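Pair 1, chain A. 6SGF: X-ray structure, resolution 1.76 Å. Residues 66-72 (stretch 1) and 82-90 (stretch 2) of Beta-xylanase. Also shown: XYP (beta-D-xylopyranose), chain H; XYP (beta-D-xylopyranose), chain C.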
# COMPACT_ATOMS: atom_id res chain seq x y z
N VAL A 66 1.54 13.24 15.44
CA VAL A 66 2.41 13.10 16.61
C VAL A 66 3.73 12.49 16.14
O VAL A 66 3.71 11.67 15.20
CB VAL A 66 1.73 12.26 17.70
CG1 VAL A 66 1.41 10.86 17.15
CG2 VAL A 66 2.60 12.18 18.96
N PRO A 67 4.89 12.83 16.72
CA PRO A 67 6.11 12.09 16.36
C PRO A 67 5.98 10.62 16.72
O PRO A 67 5.34 10.27 17.71
CB PRO A 67 7.21 12.77 17.20
CG PRO A 67 6.63 14.15 17.53
CD PRO A 67 5.17 13.93 17.67
N ILE A 68 6.56 9.74 15.89
CA ILE A 68 6.39 8.31 16.09
C ILE A 68 7.74 7.61 16.22
O ILE A 68 8.77 8.07 15.73
CB ILE A 68 5.56 7.62 14.95
CG1 ILE A 68 6.20 7.81 13.56
CG2 ILE A 68 4.16 8.11 14.97
CD1 ILE A 68 5.45 7.12 12.47
N SER A 69 7.69 6.45 16.88
CA SER A 69 8.79 5.51 16.98
C SER A 69 8.43 4.25 16.22
O SER A 69 7.28 3.80 16.23
CB SER A 69 9.07 5.21 18.46
OG SER A 69 9.50 6.44 19.06
N LEU A 70 9.41 3.71 15.50
CA LEU A 70 9.21 2.57 14.63
C LEU A 70 10.10 1.43 15.09
O LEU A 70 11.26 1.64 15.49
CB LEU A 70 9.51 2.95 13.19
CG LEU A 70 8.70 4.13 12.66
CD1 LEU A 70 9.26 4.56 11.30
CD2 LEU A 70 7.24 3.87 12.57
N LYS A 71 9.57 0.21 15.02
CA LYS A 71 10.26 -0.97 15.53
C LYS A 71 10.22 -2.11 14.53
O LYS A 71 9.18 -2.38 13.92
CB LYS A 71 9.61 -1.47 16.83
CG LYS A 71 9.66 -0.49 17.97
CD LYS A 71 8.99 -1.11 19.22
CE LYS A 71 9.04 -0.21 20.44
NZ LYS A 71 8.61 -1.04 21.63
N VAL A 72 11.34 -2.82 14.40
CA VAL A 72 11.45 -4.06 13.65
C VAL A 72 11.82 -5.14 14.66
O VAL A 72 12.92 -5.14 15.21
CB VAL A 72 12.47 -3.96 12.53
CG1 VAL A 72 12.50 -5.26 11.74
CG2 VAL A 72 12.14 -2.80 11.64
N ALA A 82 18.93 -1.23 18.28
CA ALA A 82 19.45 -1.05 16.92
C ALA A 82 18.35 -1.12 15.86
O ALA A 82 18.55 -0.64 14.74
CB ALA A 82 20.51 -2.11 16.64
N ASN A 83 17.23 -1.75 16.18
CA ASN A 83 16.13 -1.94 15.25
C ASN A 83 14.93 -1.05 15.56
O ASN A 83 13.81 -1.35 15.13
CB ASN A 83 15.75 -3.41 15.25
CG ASN A 83 16.82 -4.26 14.62
OD1 ASN A 83 17.56 -3.78 13.75
ND2 ASN A 83 16.95 -5.49 15.06
N THR A 84 15.17 0.07 16.25
CA THR A 84 14.16 1.03 16.65
C THR A 84 14.67 2.43 16.32
O THR A 84 15.85 2.73 16.53
CB THR A 84 13.87 0.94 18.16
OG1 THR A 84 13.55 -0.41 18.50
CG2 THR A 84 12.71 1.84 18.55
N GLN A 85 13.79 3.29 15.84
CA GLN A 85 14.13 4.71 15.69
C GLN A 85 13.04 5.48 16.40
O GLN A 85 11.88 5.08 16.35
CB GLN A 85 14.26 5.10 14.22
CG GLN A 85 15.52 4.56 13.58
CD GLN A 85 15.96 5.35 12.36
OE1 GLN A 85 15.34 6.36 12.00
NE2 GLN A 85 17.05 4.91 11.74
N TYR A 86 13.41 6.55 17.10
CA TYR A 86 12.46 7.28 17.92
C TYR A 86 12.27 8.72 17.46
O TYR A 86 13.19 9.35 16.93
CB TYR A 86 12.95 7.33 19.37
CG TYR A 86 13.28 6.04 20.04
CD1 TYR A 86 12.31 5.33 20.73
CD2 TYR A 86 14.59 5.52 20.01
CE1 TYR A 86 12.63 4.15 21.39
CE2 TYR A 86 14.91 4.34 20.67
CZ TYR A 86 13.91 3.66 21.36
OH TYR A 86 14.18 2.49 22.01
N GLY A 87 11.09 9.26 17.75
CA GLY A 87 10.79 10.68 17.61
C GLY A 87 10.79 11.21 16.19
O GLY A 87 11.23 12.34 15.95
N LEU A 88 10.30 10.40 15.25
CA LEU A 88 10.35 10.72 13.83
C LEU A 88 9.13 11.55 13.44
O LEU A 88 8.00 11.26 13.85
CB LEU A 88 10.39 9.44 12.99
CG LEU A 88 11.47 8.41 13.31
CD1 LEU A 88 11.26 7.14 12.49
CD2 LEU A 88 12.87 9.00 13.06
N SER A 89 9.36 12.60 12.66
CA SER A 89 8.31 13.48 12.19
C SER A 89 8.72 14.06 10.85
O SER A 89 9.89 14.02 10.46
CB SER A 89 7.99 14.62 13.18
OG SER A 89 9.03 15.57 13.22
N GLY A 90 7.71 14.55 10.12
CA GLY A 90 7.93 15.36 8.94
C GLY A 90 8.03 14.62 7.63
O GLY A 90 8.31 15.25 6.61
C1 XYP H . 11.87 3.14 25.81
C2 XYP H . 13.39 3.07 25.95
C3 XYP H . 14.03 4.41 25.98
C4 XYP H . 13.59 5.19 24.80
C5 XYP H . 12.07 5.20 24.60
O2 XYP H . 13.75 2.39 27.16
O3 XYP H . 15.46 4.25 25.87
O4 XYP H . 13.92 6.57 24.92
O5 XYP H . 11.55 3.85 24.52
C1 XYP C . 7.86 -0.13 26.64
C2 XYP C . 8.23 -0.08 25.16
C3 XYP C . 9.63 0.39 25.00
C4 XYP C . 9.92 1.64 25.80
C5 XYP C . 9.52 1.52 27.28
O2 XYP C . 7.96 -1.36 24.59
O3 XYP C . 9.85 0.66 23.59
O4 XYP C . 11.33 1.88 25.69
O5 XYP C . 8.09 1.19 27.30
O HOH W 1 8.12 8.95 19.22
O HOH W 2 14.70 -6.17 16.93

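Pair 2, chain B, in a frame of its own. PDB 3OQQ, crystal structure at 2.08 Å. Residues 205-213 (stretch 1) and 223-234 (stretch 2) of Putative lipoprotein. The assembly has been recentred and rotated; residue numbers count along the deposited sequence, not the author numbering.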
# COMPACT_ATOMS: atom_id res chain seq x y z
N VAL B 205 -16.71 -1.92 -10.54
CA VAL B 205 -15.62 -1.45 -11.38
C VAL B 205 -16.03 -1.48 -12.84
O VAL B 205 -16.31 -2.54 -13.38
CB VAL B 205 -14.32 -2.27 -11.13
CG1 VAL B 205 -13.19 -1.79 -12.03
CG2 VAL B 205 -13.92 -2.22 -9.66
N ASP B 206 -16.01 -0.32 -13.48
CA ASP B 206 -16.40 -0.14 -14.88
C ASP B 206 -15.19 -0.35 -15.79
O ASP B 206 -15.22 -1.23 -16.64
CB ASP B 206 -17.02 1.27 -15.08
CG ASP B 206 -17.46 1.66 -16.49
OD1 ASP B 206 -17.40 0.81 -17.39
OD2 ASP B 206 -17.84 2.83 -16.68
N ARG B 207 -14.13 0.46 -15.58
CA ARG B 207 -12.91 0.46 -16.39
C ARG B 207 -11.69 0.20 -15.59
O ARG B 207 -11.57 0.62 -14.43
CB ARG B 207 -12.69 1.82 -17.11
CG ARG B 207 -13.86 2.39 -17.91
CD ARG B 207 -14.16 1.53 -19.10
NE ARG B 207 -15.35 1.94 -19.84
CZ ARG B 207 -15.34 2.37 -21.10
NH1 ARG B 207 -14.20 2.46 -21.77
NH2 ARG B 207 -16.48 2.71 -21.69
N ILE B 208 -10.70 -0.40 -16.27
CA ILE B 208 -9.36 -0.63 -15.73
C ILE B 208 -8.34 0.05 -16.64
O ILE B 208 -8.37 -0.17 -17.86
CB ILE B 208 -9.05 -2.15 -15.63
CG1 ILE B 208 -9.99 -2.90 -14.67
CG2 ILE B 208 -7.56 -2.43 -15.31
CD1 ILE B 208 -10.02 -4.38 -14.87
N THR B 209 -7.40 0.81 -16.06
CA THR B 209 -6.24 1.33 -16.77
C THR B 209 -5.06 0.70 -16.07
O THR B 209 -4.97 0.79 -14.86
CB THR B 209 -6.22 2.85 -16.85
OG1 THR B 209 -7.24 3.26 -17.75
CG2 THR B 209 -4.86 3.39 -17.35
N ALA B 210 -4.20 -0.03 -16.81
CA ALA B 210 -3.06 -0.69 -16.18
C ALA B 210 -1.79 -0.32 -16.93
O ALA B 210 -1.79 -0.39 -18.15
CB ALA B 210 -3.26 -2.20 -16.14
N SER B 211 -0.74 0.09 -16.19
CA SER B 211 0.56 0.51 -16.74
C SER B 211 1.73 -0.09 -16.02
O SER B 211 1.72 -0.27 -14.80
CB SER B 211 0.71 2.03 -16.68
OG SER B 211 -0.44 2.74 -17.10
N LEU B 212 2.76 -0.40 -16.80
CA LEU B 212 4.09 -0.83 -16.35
C LEU B 212 4.97 0.34 -16.63
O LEU B 212 4.93 0.88 -17.74
CB LEU B 212 4.56 -2.08 -17.07
CG LEU B 212 3.91 -3.37 -16.59
CD1 LEU B 212 4.22 -4.53 -17.55
CD2 LEU B 212 4.33 -3.68 -15.14
N ILE B 213 5.68 0.82 -15.61
CA ILE B 213 6.45 2.07 -15.67
C ILE B 213 7.78 1.92 -14.94
O ILE B 213 7.85 1.19 -13.95
CB ILE B 213 5.59 3.23 -14.99
CG1 ILE B 213 4.25 3.51 -15.66
CG2 ILE B 213 6.36 4.56 -14.80
CD1 ILE B 213 3.29 4.27 -14.72
N ASP B 223 7.19 4.87 -19.47
CA ASP B 223 6.17 3.84 -19.74
C ASP B 223 6.79 2.61 -20.44
O ASP B 223 7.51 2.77 -21.44
CB ASP B 223 5.03 4.41 -20.60
CG ASP B 223 4.09 5.37 -19.89
OD1 ASP B 223 3.76 5.12 -18.71
OD2 ASP B 223 3.59 6.29 -20.56
N LEU B 224 6.49 1.40 -19.91
CA LEU B 224 6.95 0.12 -20.50
C LEU B 224 5.81 -0.60 -21.25
O LEU B 224 6.07 -1.42 -22.12
CB LEU B 224 7.53 -0.83 -19.44
CG LEU B 224 8.81 -0.39 -18.71
CD1 LEU B 224 9.11 -1.33 -17.54
CD2 LEU B 224 10.00 -0.30 -19.66
N ALA B 225 4.57 -0.33 -20.85
CA ALA B 225 3.30 -0.91 -21.36
C ALA B 225 2.14 -0.21 -20.72
O ALA B 225 2.26 0.27 -19.59
CB ALA B 225 3.20 -2.41 -21.08
N LYS B 226 1.01 -0.17 -21.41
CA LYS B 226 -0.20 0.48 -20.92
C LYS B 226 -1.37 0.04 -21.73
O LYS B 226 -1.24 -0.14 -22.94
CB LYS B 226 -0.07 2.02 -20.98
CG LYS B 226 -1.25 2.82 -20.44
CD LYS B 226 -0.93 4.31 -20.52
CE LYS B 226 -1.68 5.11 -19.49
NZ LYS B 226 -1.16 6.50 -19.39
N GLU B 227 -2.49 -0.18 -21.04
CA GLU B 227 -3.81 -0.45 -21.60
C GLU B 227 -4.74 0.48 -20.87
O GLU B 227 -4.79 0.45 -19.64
CB GLU B 227 -4.23 -1.93 -21.46
CG GLU B 227 -5.48 -2.24 -22.28
CD GLU B 227 -5.81 -3.71 -22.44
OE1 GLU B 227 -4.88 -4.54 -22.49
OE2 GLU B 227 -7.01 -4.02 -22.57
N GLU B 228 -5.48 1.30 -21.61
CA GLU B 228 -6.34 2.33 -21.04
C GLU B 228 -7.84 2.04 -21.11
O GLU B 228 -8.34 1.59 -22.15
CB GLU B 228 -6.10 3.67 -21.75
CG GLU B 228 -4.79 4.32 -21.40
CD GLU B 228 -4.74 5.77 -21.81
OE1 GLU B 228 -5.26 6.62 -21.05
OE2 GLU B 228 -4.22 6.05 -22.91
N LEU B 229 -8.55 2.38 -20.02
CA LEU B 229 -10.02 2.35 -19.88
C LEU B 229 -10.67 1.07 -20.44
O LEU B 229 -11.68 1.13 -21.15
CB LEU B 229 -10.60 3.61 -20.59
CG LEU B 229 -10.00 4.96 -20.19
CD1 LEU B 229 -10.43 6.04 -21.15
CD2 LEU B 229 -10.38 5.35 -18.80
N SER B 230 -10.10 -0.09 -20.09
CA SER B 230 -10.60 -1.37 -20.57
C SER B 230 -11.84 -1.80 -19.81
O SER B 230 -11.94 -1.62 -18.60
CB SER B 230 -9.51 -2.42 -20.41
OG SER B 230 -9.99 -3.67 -20.86
N THR B 231 -12.78 -2.43 -20.52
CA THR B 231 -14.02 -2.98 -19.96
C THR B 231 -13.87 -4.47 -19.67
O THR B 231 -14.83 -5.10 -19.22
CB THR B 231 -15.21 -2.74 -20.91
OG1 THR B 231 -14.90 -3.33 -22.19
CG2 THR B 231 -15.58 -1.28 -21.03
N LYS B 232 -12.69 -5.03 -19.97
CA LYS B 232 -12.37 -6.45 -19.76
C LYS B 232 -12.39 -6.83 -18.27
O LYS B 232 -12.04 -6.00 -17.42
CB LYS B 232 -10.96 -6.77 -20.30
CG LYS B 232 -10.81 -6.70 -21.82
CD LYS B 232 -9.33 -6.80 -22.17
CE LYS B 232 -9.06 -6.62 -23.64
NZ LYS B 232 -7.61 -6.74 -23.94
N ASN B 233 -12.72 -8.11 -17.99
CA ASN B 233 -12.64 -8.70 -16.65
C ASN B 233 -11.16 -8.84 -16.24
O ASN B 233 -10.79 -8.55 -15.10
CB ASN B 233 -13.33 -10.07 -16.64
CG ASN B 233 -14.84 -9.98 -16.64
OD1 ASN B 233 -15.42 -8.90 -16.63
ND2 ASN B 233 -15.50 -11.13 -16.57
N ILE B 234 -10.33 -9.26 -17.20
CA ILE B 234 -8.90 -9.43 -17.01
C ILE B 234 -8.16 -8.55 -18.01
O ILE B 234 -8.32 -8.69 -19.22
CB ILE B 234 -8.45 -10.92 -17.12
CG1 ILE B 234 -9.23 -11.84 -16.12
CG2 ILE B 234 -6.93 -11.05 -16.93
CD1 ILE B 234 -9.25 -13.35 -16.53
O HOH W 3 1.07 5.64 -17.57

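A beta bulge offers a clear example of how one backbone arrangement can be furnished with quite different side chains. In pair 1, from a beta-xylanase, and pair 2, from a putative lipoprotein, two antiparallel strands run side by side, and fourteen central residues superpose with an RMSD of 0.8 Å. In each, the register slips by one residue at the same place: between Ile A68 and Leu A70 in pair 1, and between Ile B208 and Ala B210 in pair 2.

The backbone hydrogen bonds follow this slip closely. Ile A68 N donates to Leu A88 O (2.9 Å) and Leu A88 N to Ile A68 O (2.8 Å); the matching Ile B208 N to Ser B230 O and Ser B230 N to Ile B208 O measure 2.9 and 2.8 Å. Beyond the bulge, Leu A70 N reaches Gln A85 O at 2.9 Å, as Ala B210 N reaches Glu B227 O at 2.9 Å. The extra residue turns the corner with positive phi, a conformation that favours glycine. Pair 1 has Gly A87 there, whereas pair 2 accommodates Leu B229, whose CA-to-CB bond points away from the opposing strand overall.

At the bulge the opposing strand places a hydroxyl in both proteins, Ser A69 matching Thr B209. Thr B209 OG1 accepts a nearly linear hydrogen bond from Leu B229 N (2.8 Å), tying the displaced amide directly to the neighbouring strand. In pair 1, Ser A69 OG lies 3.5 Å from Gly A87 N, and a water links the two, 2.9 Å from Ser A69 OG and weakly bonded to Gly A87 N at 3.3 Å.

The flanking positions diverge further. Leu A70 and Leu A88 share a face and meet through their CD1 atoms at 3.5 Å, an apolar contact across the bulge. Their counterparts, Ala B210 and Ser B230, are smaller; Ser B230 OG instead joins a polar network within its own stretch, accepting from Lys B232 N at 3.2 Å, while Lys B232 NZ forms a salt bridge with Glu B227 OE2 (3.1 Å). Where Pro A67 rests its CB 4.0 Å from Gly A87 C, Arg B207 sends NH1 to Leu B229 O in a 2.9 Å hydrogen bond, with Thr B231 CG2 over one face of its guanidinium.

The general lesson is that the same bulged backbone path can be accompanied by different side-chain arrangements: an apolar leucine contact and a water-linked serine in pair 1, a direct threonine hydrogen bond and an arginine reaching a main-chain oxygen in pair 2.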